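Local coordinates for MexT protein (Pseudomonas aeruginosa, PDB 6L33) that probably binds DNA as a LysR-type activator of the MexEF-OprN efflux pump genes, this chain being its regulatory domain, at residues Q93-L96 / D97-C100; E195-L198 / R199-S203. One frame throughout, in Å; residues are numbered along the deposited sequence.

Contact 1: residues Q93-L96 / D97-C100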
loop_
_atom_site.group_PDB
_atom_site.type_symbol
_atom_site.label_atom_id
_atom_site.label_comp_id
_atom_site.label_asym_id
_atom_site.label_seq_id
_atom_site.Cartn_x
_atom_site.Cartn_y
_atom_site.Cartn_z
ATOM N N GLN B 93 -12.867 3.183 -28.069
ATOM C CA GLN B 93 -12.639 2.122 -27.103
ATOM C C GLN B 93 -11.661 1.098 -27.663
ATOM O O GLN B 93 -11.560 0.899 -28.876
ATOM C CB GLN B 93 -13.956 1.442 -26.728
ATOM C CG GLN B 93 -14.833 2.272 -25.800
ATOM C CD GLN B 93 -15.676 1.423 -24.866
ATOM O OE1 GLN B 93 -15.211 0.417 -24.328
ATOM N NE2 GLN B 93 -16.926 1.827 -24.668
ATOM N N LEU B 94 -10.930 0.451 -26.760
ATOM C CA LEU B 94 -9.990 -0.582 -27.168
ATOM C C LEU B 94 -10.740 -1.810 -27.671
ATOM O O LEU B 94 -11.674 -2.290 -27.021
ATOM C CB LEU B 94 -9.082 -0.968 -26.001
ATOM C CG LEU B 94 -8.182 0.119 -25.416
ATOM C CD1 LEU B 94 -7.579 -0.347 -24.102
ATOM C CD2 LEU B 94 -7.091 0.498 -26.404
ATOM N N THR B 95 -10.341 -2.306 -28.838
ATOM C CA THR B 95 -10.787 -3.617 -29.273
ATOM C C THR B 95 -9.943 -4.696 -28.602
ATOM O O THR B 95 -8.928 -4.419 -27.955
ATOM C CB THR B 95 -10.688 -3.759 -30.791
ATOM O OG1 THR B 95 -9.307 -3.733 -31.179
ATOM C CG2 THR B 95 -11.433 -2.633 -31.493
ATOM N N LEU B 96 -10.372 -5.948 -28.767
ATOM C CA LEU B 96 -9.586 -7.064 -28.253
ATOM C C LEU B 96 -8.181 -7.060 -28.844
ATOM O O LEU B 96 -7.202 -7.312 -28.133
ATOM C CB LEU B 96 -10.296 -8.385 -28.547
ATOM C CG LEU B 96 -9.575 -9.657 -28.093
ATOM C CD1 LEU B 96 -9.300 -9.627 -26.594
ATOM C CD2 LEU B 96 -10.384 -10.883 -28.472
ATOM N N ASP B 97 -8.063 -6.758 -30.141
ATOM C CA ASP B 97 -6.751 -6.687 -30.779
ATOM C C ASP B 97 -5.893 -5.594 -30.153
ATOM O O ASP B 97 -4.714 -5.813 -29.853
ATOM C CB ASP B 97 -6.902 -6.446 -32.283
ATOM C CG ASP B 97 -7.228 -7.711 -33.050
ATOM O OD1 ASP B 97 -6.922 -8.813 -32.548
ATOM O OD2 ASP B 97 -7.784 -7.599 -34.163
ATOM N N ASP B 98 -6.465 -4.398 -29.970
ATOM C CA ASP B 98 -5.742 -3.328 -29.286
ATOM C C ASP B 98 -5.287 -3.773 -27.904
ATOM O O ASP B 98 -4.147 -3.517 -27.499
ATOM C CB ASP B 98 -6.619 -2.080 -29.151
ATOM C CG ASP B 98 -7.073 -1.523 -30.484
ATOM O OD1 ASP B 98 -6.422 -1.801 -31.512
ATOM O OD2 ASP B 98 -8.086 -0.790 -30.494
ATOM N N TYR B 99 -6.176 -4.438 -27.166
ATOM C CA TYR B 99 -5.872 -4.850 -25.801
ATOM C C TYR B 99 -4.680 -5.796 -25.767
ATOM O O TYR B 99 -3.751 -5.620 -24.970
ATOM C CB TYR B 99 -7.108 -5.508 -25.187
ATOM C CG TYR B 99 -6.973 -5.869 -23.730
ATOM C CD1 TYR B 99 -7.315 -4.961 -22.738
ATOM C CD2 TYR B 99 -6.514 -7.122 -23.345
ATOM C CE1 TYR B 99 -7.198 -5.289 -21.403
ATOM C CE2 TYR B 99 -6.391 -7.457 -22.013
ATOM C CZ TYR B 99 -6.735 -6.537 -21.046
ATOM O OH TYR B 99 -6.619 -6.872 -19.716
ATOM N N CYS B 100 -4.685 -6.801 -26.643
ATOM C CA CYS B 100 -3.629 -7.806 -26.650
ATOM C C CYS B 100 -2.299 -7.253 -27.142
ATOM O O CYS B 100 -1.254 -7.851 -26.861
ATOM C CB CYS B 100 -4.057 -8.986 -27.523
ATOM S SG CYS B 100 -5.203 -10.112 -26.696
HETATM O O HOH W 1 -9.219 1.874 -30.212
#
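Thr95 and Asp98 each bond the other's backbone amide through a side-chain oxygen, a reciprocal exchange that opens the short helix 96-101. In one direction, Asp98 N donates to Thr95 OG1 at 3.2 Å, almost straight with an N-H...O angle of 174°. In the other, Thr95 N donates to Asp98 OD2, also at 3.2 Å, and here the donor stands well above the carboxylate plane, 46° out of it. The first half depends on the threonine hydroxyl sitting between backbone N and carbonyl carbon (chi1 67°), from where OG1 reaches over the first turn; CG2, on the other branch, comes no nearer to the carboxylate than 3.9 Å, at OD2.

The same carboxylate oxygen has a further neighbour, for a water lies 2.9 Å from Asp98 OD2 and equally near Gln93 O, joining the loop before the cap to the first turn. Beneath this polar face, Leu94 CD2 rests 3.8 Å from Asp98 CB. The leucine side chain is buried against Ile84 of strand 82-86 and Ile150 of strand 150-154.

Regular helical bonding begins at once: Tyr99 N donates to Thr95 O at 2.9 Å, and Cys100 N to Leu96 O. Tyr99 extends its ring away from the cap and into the interior, where its hydroxyl bonds Thr152 and its ring meets His104 and Phe174 edge-to-face. On the outer side, Asp97 forms a salt bridge with Arg126. With Thr95 at the N-cap and Asp98 three residues on, the pattern is the classic capping box, here starting a helix of the LysR substrate-binding domain.

Contact 2: residues E195-L198 / R199-S203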
loop_
_atom_site.group_PDB
_atom_site.type_symbol
_atom_site.label_atom_id
_atom_site.label_comp_id
_atom_site.label_asym_id
_atom_site.label_seq_id
_atom_site.Cartn_x
_atom_site.Cartn_y
_atom_site.Cartn_z
ATOM N N GLU B 195 -17.043 -7.619 18.938
ATOM C CA GLU B 195 -16.804 -7.800 17.510
ATOM C C GLU B 195 -18.074 -7.580 16.697
ATOM O O GLU B 195 -18.024 -6.966 15.625
ATOM C CB GLU B 195 -16.225 -9.188 17.250
ATOM C CG GLU B 195 -14.834 -9.375 17.826
ATOM C CD GLU B 195 -13.828 -8.400 17.249
ATOM O OE1 GLU B 195 -12.923 -7.967 17.992
ATOM O OE2 GLU B 195 -13.946 -8.064 16.050
ATOM N N ARG B 196 -19.216 -8.075 17.184
ATOM C CA ARG B 196 -20.491 -7.741 16.555
ATOM C C ARG B 196 -20.664 -6.232 16.462
ATOM O O ARG B 196 -21.160 -5.710 15.456
ATOM C CB ARG B 196 -21.649 -8.364 17.343
ATOM C CG ARG B 196 -23.000 -7.675 17.143
ATOM C CD ARG B 196 -23.338 -6.704 18.279
ATOM N NE ARG B 196 -24.436 -5.810 17.915
ATOM C CZ ARG B 196 -24.738 -4.690 18.564
ATOM N NH1 ARG B 196 -24.024 -4.314 19.616
ATOM N NH2 ARG B 196 -25.756 -3.942 18.158
ATOM N N TRP B 197 -20.253 -5.518 17.509
ATOM C CA TRP B 197 -20.373 -4.067 17.526
ATOM C C TRP B 197 -19.487 -3.427 16.463
ATOM O O TRP B 197 -19.931 -2.542 15.723
ATOM C CB TRP B 197 -20.021 -3.545 18.918
ATOM C CG TRP B 197 -20.003 -2.066 19.025
ATOM C CD1 TRP B 197 -21.078 -1.243 19.190
ATOM C CD2 TRP B 197 -18.850 -1.221 18.987
ATOM N NE1 TRP B 197 -20.665 0.064 19.254
ATOM C CE2 TRP B 197 -19.301 0.105 19.129
ATOM C CE3 TRP B 197 -17.481 -1.457 18.840
ATOM C CZ2 TRP B 197 -18.433 1.189 19.133
ATOM C CZ3 TRP B 197 -16.621 -0.380 18.845
ATOM C CH2 TRP B 197 -17.099 0.925 18.999
ATOM N N LEU B 198 -18.231 -3.868 16.367
ATOM C CA LEU B 198 -17.330 -3.317 15.359
ATOM C C LEU B 198 -17.848 -3.592 13.953
ATOM O O LEU B 198 -17.867 -2.698 13.100
ATOM C CB LEU B 198 -15.926 -3.894 15.538
ATOM C CG LEU B 198 -14.921 -3.571 14.430
ATOM C CD1 LEU B 198 -14.754 -2.067 14.279
ATOM C CD2 LEU B 198 -13.586 -4.240 14.709
ATOM N N ARG B 199 -18.285 -4.829 13.698
ATOM C CA ARG B 199 -18.771 -5.183 12.367
ATOM C C ARG B 199 -20.028 -4.400 12.010
ATOM O O ARG B 199 -20.181 -3.948 10.868
ATOM C CB ARG B 199 -19.029 -6.688 12.286
ATOM C CG ARG B 199 -17.784 -7.532 12.511
ATOM C CD ARG B 199 -17.984 -8.959 12.035
ATOM N NE ARG B 199 -19.153 -9.581 12.646
ATOM C CZ ARG B 199 -19.118 -10.319 13.751
ATOM N NH1 ARG B 199 -17.966 -10.528 14.377
ATOM N NH2 ARG B 199 -20.236 -10.848 14.232
ATOM N N SER B 200 -20.941 -4.227 12.970
ATOM C CA SER B 200 -22.120 -3.410 12.704
ATOM C C SER B 200 -21.738 -1.960 12.441
ATOM O O SER B 200 -22.433 -1.260 11.695
ATOM C CB SER B 200 -23.111 -3.506 13.866
ATOM O OG SER B 200 -22.582 -2.937 15.051
ATOM N N ARG B 201 -20.629 -1.495 13.023
ATOM C CA ARG B 201 -20.175 -0.134 12.759
ATOM C C ARG B 201 -19.534 -0.017 11.379
ATOM O O ARG B 201 -19.693 1.010 10.710
ATOM C CB ARG B 201 -19.202 0.322 13.848
ATOM C CG ARG B 201 -19.853 1.154 14.953
ATOM C CD ARG B 201 -21.020 0.409 15.585
ATOM N NE ARG B 201 -21.790 1.234 16.510
ATOM C CZ ARG B 201 -22.876 0.815 17.152
ATOM N NH1 ARG B 201 -23.320 -0.421 16.969
ATOM N NH2 ARG B 201 -23.519 1.630 17.978
ATOM N N ILE B 202 -18.810 -1.049 10.935
ATOM C CA ILE B 202 -18.277 -1.040 9.575
ATOM C C ILE B 202 -19.413 -1.053 8.560
ATOM O O ILE B 202 -19.381 -0.328 7.558
ATOM C CB ILE B 202 -17.324 -2.229 9.349
ATOM C CG1 ILE B 202 -16.181 -2.219 10.364
ATOM C CG2 ILE B 202 -16.770 -2.191 7.928
ATOM C CD1 ILE B 202 -14.966 -1.462 9.902
ATOM N N SER B 203 -20.432 -1.884 8.800
ATOM C CA SER B 203 -21.539 -2.004 7.858
ATOM C C SER B 203 -22.351 -0.722 7.751
ATOM O O SER B 203 -23.052 -0.527 6.752
ATOM C CB SER B 203 -22.447 -3.164 8.264
ATOM O OG SER B 203 -21.719 -4.378 8.337
HETATM O O HOH W 2 -15.282 -9.994 14.071
#
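The NE1 edge of the Trp197 indole comes up against the face of the Arg201 guanidinium, NE1 3.1 Å from CZ and over the group's centre; the two planes are 34° apart. Two donors thus lie close together, Arg201 NE and Trp197 NE1, and Glu33 of helix 18-33 answers both, taking a salt bridge from the arginine and a hydrogen bond from the indole. Arg201 CD sits over the five-membered ring of Trp197 in a CH-pi contact, 3.9 Å from its centroid.

Arg201 NH1 donates in its own guanidinium plane to Ser200 OG at 3.2 Å. The serine hydroxyl, in turn, has two backbone carbonyls within reach, Trp197 O at 2.8 Å and Arg196 O a little farther, and its single proton cannot serve both fully. Both already receive backbone N-H groups, for the turn-to-turn bonds run from Arg199 N to Glu195 O, Ser200 N to Arg196 O, Arg201 N to Trp197 O and Ile202 N to Leu198 O.

These residues belong to helix 193-203, which in this periplasmic-binding-protein-like fold packs against helix 18-33 and the sheet containing strands 9-14 and 181-186. Leu198 and Ile202 form its apolar side, lying side by side, with Phe10 and Ile12 against the leucine and Leu22, Leu26 and Met183 against the isoleucine.

On another flank Arg199, bent at chi3 (-55°), folds back over the turn before it, so that one guanidinium face covers Glu195 O and Arg196 CA. A water joins Arg199 NH1, at 2.8 Å, to Glu195 OE2, which also bonds Ser59. NH1 has a second acceptor in Gln189 O, while Trp185 provides a cation-pi partner. Further along, Arg199 O receives both Ser203 N and Ser203 OG, from opposite faces of its carbonyl plane, the hydroxyl at 3.0 Å.

In the fold
Contact 1 precedes contact 2 along the chain, and the two lie on opposite sides of its centre, their own centres 43 Å apart and their nearest atoms about 30 Å. Each serves a different one of the two five-stranded mixed sheets. Residues 93-100 lead from strand 82-86 into helix 96-101, beside the sheet that also holds strands 103-107 and 150-154; residues 195-203 form helix 193-203, following strand 181-186 of the other sheet. This is the two-lobed, periplasmic-binding-protein-like plan of LysR regulatory domains, whose lobes usually enclose an effector site. The two contacts do not touch, and each is local to its own lobe.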